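Local coordinates for type III effector NopAA (PDB 6SDU), which hydrolyses xyloglucan as a family 12 glycoside hydrolase secreted as a type III effector by a plant-symbiotic bacterium, at residues A[87-101]-A[225-237]. Sequence-based numbering, arbitrary orientation.
Sequences INTLSSSFNQEVPTG and KNFNFNNWSVTSK
Antiparallel pairing of strand 90-97 with the C-terminal strand 225-236 joins two neighbours in the outer sheet of the beta-jelly-roll sandwich of glycoside hydrolase family 12. Backbone hydrogen bonds run in the pairs Ser91-Thr235, Ser93-Ser233, Asn95-Asn231 and Glu97-Asn228. A classic beta bulge interrupts them: Asn230 and Asn231 both face Asn95, whose O takes Asn230 N at 2.8 Å and Asn231 N in a weak bond. Leu90, Ser92, Phe94, Gln96, Val234, Trp232 and Phe229 point into the sandwich, where Tyr108 and Tyr214 of the other sheet meet the Trp232 ring. Ser92 OG, turned anti to its own N (chi1 -166°), lies 3.2 Å above the indole plane of Trp232, displaced toward its rim. It donates to Ser233 O at 2.8 Å, on the opposite face of that carbonyl plane from Ser93 N. Gln96 stands beside the Phe229 ring, amide and ring nearly perpendicular, its OE1 bonded to Tyr214 OH. Beyond the strand, Pro99 CD lies 3.7 Å from the Phe227 ring centroid, a CH-pi contact over one face. At the other end Lys237 N donates to Thr89 O, and the terminal carboxylate closes the ladder: Lys237 OXT accepts Asn88 N and Thr89 N, while Asn88 ND2 reaches Lys237 O at 3.0 Å from above the carboxylate plane.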
loop_
_atom_site.group_PDB
_atom_site.type_symbol
_atom_site.label_atom_id
_atom_site.label_comp_id
_atom_site.label_asym_id
_atom_site.label_seq_id
_atom_site.Cartn_x
_atom_site.Cartn_y
_atom_site.Cartn_z
ATOM N N ILE A 87 10.524 -16.852 9.402
ATOM C CA ILE A 87 10.494 -15.489 9.917
ATOM C C ILE A 87 10.114 -15.502 11.392
ATOM O O ILE A 87 9.089 -16.077 11.781
ATOM C CB ILE A 87 9.518 -14.617 9.105
ATOM C CG1 ILE A 87 10.065 -14.371 7.701
ATOM C CG2 ILE A 87 9.265 -13.280 9.806
ATOM C CD1 ILE A 87 8.999 -14.054 6.662
ATOM N N ASN A 88 10.916 -14.821 12.206
ATOM C CA ASN A 88 10.648 -14.638 13.627
ATOM C C ASN A 88 9.971 -13.307 13.921
ATOM O O ASN A 88 9.093 -13.237 14.792
ATOM C CB ASN A 88 11.957 -14.719 14.429
ATOM C CG ASN A 88 12.785 -15.966 14.098
ATOM O OD1 ASN A 88 12.361 -17.099 14.351
ATOM N ND2 ASN A 88 13.969 -15.755 13.521
ATOM N N THR A 89 10.364 -12.248 13.212
ATOM C CA THR A 89 9.759 -10.931 13.370
ATOM C C THR A 89 9.669 -10.246 12.014
ATOM O O THR A 89 10.676 -10.131 11.312
ATOM C CB THR A 89 10.593 -10.066 14.327
ATOM O OG1 THR A 89 10.474 -10.567 15.665
ATOM C CG2 THR A 89 10.145 -8.623 14.279
ATOM N N LEU A 90 8.478 -9.766 11.663
ATOM C CA LEU A 90 8.298 -8.934 10.468
ATOM C C LEU A 90 7.247 -7.882 10.806
ATOM O O LEU A 90 6.039 -8.139 10.746
ATOM C CB LEU A 90 7.903 -9.745 9.240
ATOM C CG LEU A 90 7.810 -8.927 7.938
ATOM C CD1 LEU A 90 9.090 -8.132 7.664
ATOM C CD2 LEU A 90 7.502 -9.819 6.759
ATOM N N SER A 91 7.715 -6.699 11.160
ATOM C CA SER A 91 6.843 -5.602 11.535
ATOM C C SER A 91 7.292 -4.331 10.829
ATOM O O SER A 91 8.399 -4.248 10.285
ATOM C CB SER A 91 6.851 -5.388 13.042
ATOM O OG SER A 91 8.143 -4.982 13.443
ATOM N N SER A 92 6.408 -3.344 10.814
ATOM C CA SER A 92 6.706 -2.082 10.159
ATOM C C SER A 92 6.060 -0.933 10.922
ATOM O O SER A 92 4.979 -1.090 11.502
ATOM C CB SER A 92 6.216 -2.117 8.703
ATOM O OG SER A 92 6.760 -1.055 7.956
ATOM N N SER A 93 6.747 0.214 10.944
ATOM C CA SER A 93 6.233 1.442 11.551
ATOM C C SER A 93 6.064 2.525 10.496
ATOM O O SER A 93 6.941 2.704 9.651
ATOM C CB SER A 93 7.172 1.955 12.638
ATOM O OG SER A 93 7.159 1.074 13.742
ATOM N N PHE A 94 4.954 3.273 10.566
ATOM C CA PHE A 94 4.669 4.365 9.634
ATOM C C PHE A 94 4.197 5.601 10.394
ATOM O O PHE A 94 3.558 5.495 11.442
ATOM C CB PHE A 94 3.610 3.961 8.589
ATOM C CG PHE A 94 2.249 3.638 9.180
ATOM C CD1 PHE A 94 2.002 2.396 9.754
ATOM C CD2 PHE A 94 1.208 4.566 9.129
ATOM C CE1 PHE A 94 0.764 2.084 10.301
ATOM C CE2 PHE A 94 -0.047 4.263 9.667
ATOM C CZ PHE A 94 -0.261 3.010 10.261
ATOM N N ASN A 95 4.584 6.771 9.900
ATOM C CA ASN A 95 4.093 8.050 10.399
ATOM C C ASN A 95 3.937 8.978 9.197
ATOM O O ASN A 95 4.916 9.237 8.495
ATOM C CB ASN A 95 5.063 8.629 11.431
ATOM C CG ASN A 95 4.583 9.934 12.015
ATOM O OD1 ASN A 95 3.390 10.128 12.231
ATOM N ND2 ASN A 95 5.514 10.853 12.248
ATOM N N GLN A 96 2.732 9.503 8.961
ATOM C CA GLN A 96 2.515 10.244 7.722
ATOM C C GLN A 96 1.640 11.483 7.928
ATOM O O GLN A 96 0.933 11.623 8.927
ATOM C CB GLN A 96 1.884 9.343 6.657
ATOM C CG GLN A 96 0.420 8.976 6.966
ATOM C CD GLN A 96 0.092 7.550 6.611
ATOM O OE1 GLN A 96 0.975 6.773 6.243
ATOM N NE2 GLN A 96 -1.192 7.196 6.704
ATOM N N GLU A 97 1.724 12.397 6.958
ATOM C CA GLU A 97 0.851 13.561 6.871
ATOM C C GLU A 97 0.189 13.536 5.494
ATOM O O GLU A 97 0.882 13.497 4.477
ATOM C CB GLU A 97 1.644 14.852 7.067
ATOM C CG GLU A 97 2.312 15.026 8.435
ATOM C CD GLU A 97 3.354 16.165 8.438
ATOM O OE1 GLU A 97 3.934 16.455 7.370
ATOM O OE2 GLU A 97 3.592 16.778 9.506
ATOM N N VAL A 98 -1.136 13.572 5.465
ATOM C CA VAL A 98 -1.905 13.328 4.245
ATOM C C VAL A 98 -2.786 14.538 3.996
ATOM O O VAL A 98 -3.081 15.314 4.924
ATOM C CB VAL A 98 -2.751 12.034 4.355
ATOM C CG1 VAL A 98 -1.873 10.799 4.558
ATOM C CG2 VAL A 98 -3.745 12.159 5.490
ATOM N N PRO A 99 -3.220 14.749 2.761
ATOM C CA PRO A 99 -4.179 15.817 2.459
ATOM C C PRO A 99 -5.569 15.330 2.847
ATOM O O PRO A 99 -5.739 14.203 3.318
ATOM C CB PRO A 99 -4.056 16.015 0.940
ATOM C CG PRO A 99 -3.595 14.703 0.438
ATOM C CD PRO A 99 -2.813 14.019 1.543
ATOM N N THR A 100 -6.559 16.210 2.677
ATOM C CA THR A 100 -7.952 15.881 2.971
ATOM C C THR A 100 -8.721 15.296 1.780
ATOM O O THR A 100 -9.428 14.292 1.934
ATOM C CB THR A 100 -8.682 17.134 3.491
ATOM O OG1 THR A 100 -8.080 17.572 4.714
ATOM C CG2 THR A 100 -10.141 16.836 3.746
ATOM N N GLY A 101 -8.634 15.931 0.609
ATOM C CA GLY A 101 -9.444 15.575 -0.538
ATOM C C GLY A 101 -8.753 14.731 -1.608
ATOM O O GLY A 101 -7.618 14.276 -1.477
ATOM N N LYS A 225 -1.552 17.383 -4.655
ATOM C CA LYS A 225 -1.707 17.081 -3.245
ATOM C C LYS A 225 -0.414 16.450 -2.745
ATOM O O LYS A 225 0.232 15.662 -3.458
ATOM C CB LYS A 225 -2.927 16.188 -3.005
ATOM C CG LYS A 225 -4.208 17.007 -2.882
ATOM C CD LYS A 225 -5.431 16.250 -3.275
ATOM C CE LYS A 225 -6.653 17.132 -3.057
ATOM N NZ LYS A 225 -6.345 18.550 -3.345
ATOM N N ASN A 226 -0.075 16.764 -1.495
ATOM C CA ASN A 226 1.208 16.411 -0.916
ATOM C C ASN A 226 1.033 15.309 0.118
ATOM O O ASN A 226 0.088 15.344 0.912
ATOM C CB ASN A 226 1.841 17.650 -0.274
ATOM C CG ASN A 226 3.303 17.444 0.053
ATOM O OD1 ASN A 226 4.115 17.233 -0.846
ATOM N ND2 ASN A 226 3.656 17.541 1.324
ATOM N N PHE A 227 1.957 14.339 0.111
ATOM C CA PHE A 227 1.978 13.246 1.086
ATOM C C PHE A 227 3.370 13.167 1.689
ATOM O O PHE A 227 4.346 13.007 0.956
ATOM C CB PHE A 227 1.618 11.901 0.435
ATOM C CG PHE A 227 0.248 11.865 -0.196
ATOM C CD1 PHE A 227 0.043 12.399 -1.459
ATOM C CD2 PHE A 227 -0.828 11.275 0.465
ATOM C CE1 PHE A 227 -1.211 12.350 -2.053
ATOM C CE2 PHE A 227 -2.080 11.232 -0.119
ATOM C CZ PHE A 227 -2.276 11.789 -1.371
ATOM N N ASN A 228 3.473 13.307 3.008
ATOM C CA ASN A 228 4.748 13.217 3.704
ATOM C C ASN A 228 4.810 11.933 4.522
ATOM O O ASN A 228 3.919 11.663 5.341
ATOM C CB ASN A 228 4.981 14.410 4.639
ATOM C CG ASN A 228 5.084 15.725 3.902
ATOM O OD1 ASN A 228 5.937 15.890 3.035
ATOM N ND2 ASN A 228 4.235 16.683 4.266
ATOM N N PHE A 229 5.885 11.178 4.353
ATOM C CA PHE A 229 6.084 9.968 5.137
ATOM C C PHE A 229 7.262 10.335 6.026
ATOM O O PHE A 229 8.425 10.211 5.630
ATOM C CB PHE A 229 6.313 8.753 4.230
ATOM C CG PHE A 229 5.143 8.473 3.307
ATOM C CD1 PHE A 229 4.077 7.693 3.726
ATOM C CD2 PHE A 229 5.090 9.026 2.039
ATOM C CE1 PHE A 229 2.989 7.445 2.879
ATOM C CE2 PHE A 229 3.990 8.798 1.189
ATOM C CZ PHE A 229 2.941 8.019 1.611
ATOM N N ASN A 230 6.948 10.737 7.260
ATOM C CA ASN A 230 7.980 11.257 8.148
ATOM C C ASN A 230 8.803 10.136 8.733
ATOM O O ASN A 230 9.996 10.317 9.005
ATOM C CB ASN A 230 7.367 12.045 9.304
ATOM C CG ASN A 230 6.566 13.213 8.840
ATOM O OD1 ASN A 230 6.994 13.956 7.952
ATOM N ND2 ASN A 230 5.401 13.414 9.453
ATOM N N ASN A 231 8.193 8.973 8.905
ATOM C CA ASN A 231 8.979 7.816 9.252
ATOM C C ASN A 231 8.392 6.601 8.559
ATOM O O ASN A 231 7.172 6.497 8.406
ATOM C CB ASN A 231 9.034 7.605 10.761
ATOM C CG ASN A 231 9.858 6.408 11.117
ATOM O OD1 ASN A 231 11.047 6.367 10.816
ATOM N ND2 ASN A 231 9.230 5.401 11.712
ATOM N N TRP A 232 9.283 5.719 8.099
ATOM C CA TRP A 232 8.915 4.393 7.614
ATOM C C TRP A 232 10.110 3.482 7.826
ATOM O O TRP A 232 11.199 3.770 7.323
ATOM C CB TRP A 232 8.502 4.395 6.134
ATOM C CG TRP A 232 7.797 3.103 5.775
ATOM C CD1 TRP A 232 6.514 2.765 6.105
ATOM C CD2 TRP A 232 8.342 1.957 5.076
ATOM N NE1 TRP A 232 6.223 1.500 5.654
ATOM C CE2 TRP A 232 7.322 0.983 5.020
ATOM C CE3 TRP A 232 9.573 1.673 4.485
ATOM C CZ2 TRP A 232 7.489 -0.244 4.378
ATOM C CZ3 TRP A 232 9.743 0.447 3.856
ATOM C CH2 TRP A 232 8.703 -0.487 3.794
ATOM N N SER A 233 9.909 2.379 8.544
ATOM C CA SER A 233 10.973 1.421 8.820
ATOM C C SER A 233 10.391 0.014 8.780
ATOM O O SER A 233 9.198 -0.177 9.018
ATOM C CB SER A 233 11.628 1.680 10.188
ATOM O OG SER A 233 10.658 1.673 11.222
ATOM N N VAL A 234 11.240 -0.971 8.479
ATOM C CA VAL A 234 10.858 -2.380 8.502
ATOM C C VAL A 234 11.835 -3.110 9.409
ATOM O O VAL A 234 13.046 -2.852 9.363
ATOM C CB VAL A 234 10.848 -3.018 7.100
ATOM C CG1 VAL A 234 10.625 -4.560 7.179
ATOM C CG2 VAL A 234 9.778 -2.369 6.236
ATOM N N THR A 235 11.298 -3.968 10.277
ATOM C CA THR A 235 12.089 -4.821 11.158
ATOM C C THR A 235 11.887 -6.262 10.708
ATOM O O THR A 235 10.788 -6.808 10.845
ATOM C CB THR A 235 11.684 -4.632 12.619
ATOM O OG1 THR A 235 11.913 -3.268 13.013
ATOM C CG2 THR A 235 12.467 -5.582 13.520
ATOM N N SER A 236 12.923 -6.857 10.124
ATOM C CA SER A 236 12.872 -8.239 9.661
ATOM C C SER A 236 13.892 -9.072 10.426
ATOM O O SER A 236 15.093 -8.790 10.368
ATOM C CB SER A 236 13.134 -8.330 8.163
ATOM O OG SER A 236 12.995 -9.670 7.715
ATOM N N LYS A 237 13.412 -10.085 11.149
ATOM C CA LYS A 237 14.296 -11.008 11.864
ATOM C C LYS A 237 13.840 -12.460 11.732
ATOM O O LYS A 237 14.657 -13.373 11.861
ATOM C CB LYS A 237 14.381 -10.643 13.348
ATOM C CG LYS A 237 15.079 -9.329 13.640
ATOM C CD LYS A 237 15.202 -9.090 15.140
ATOM C CE LYS A 237 13.905 -8.559 15.725
ATOM N NZ LYS A 237 14.101 -7.977 17.084
ATOM O OXT LYS A 237 12.664 -12.762 11.510
#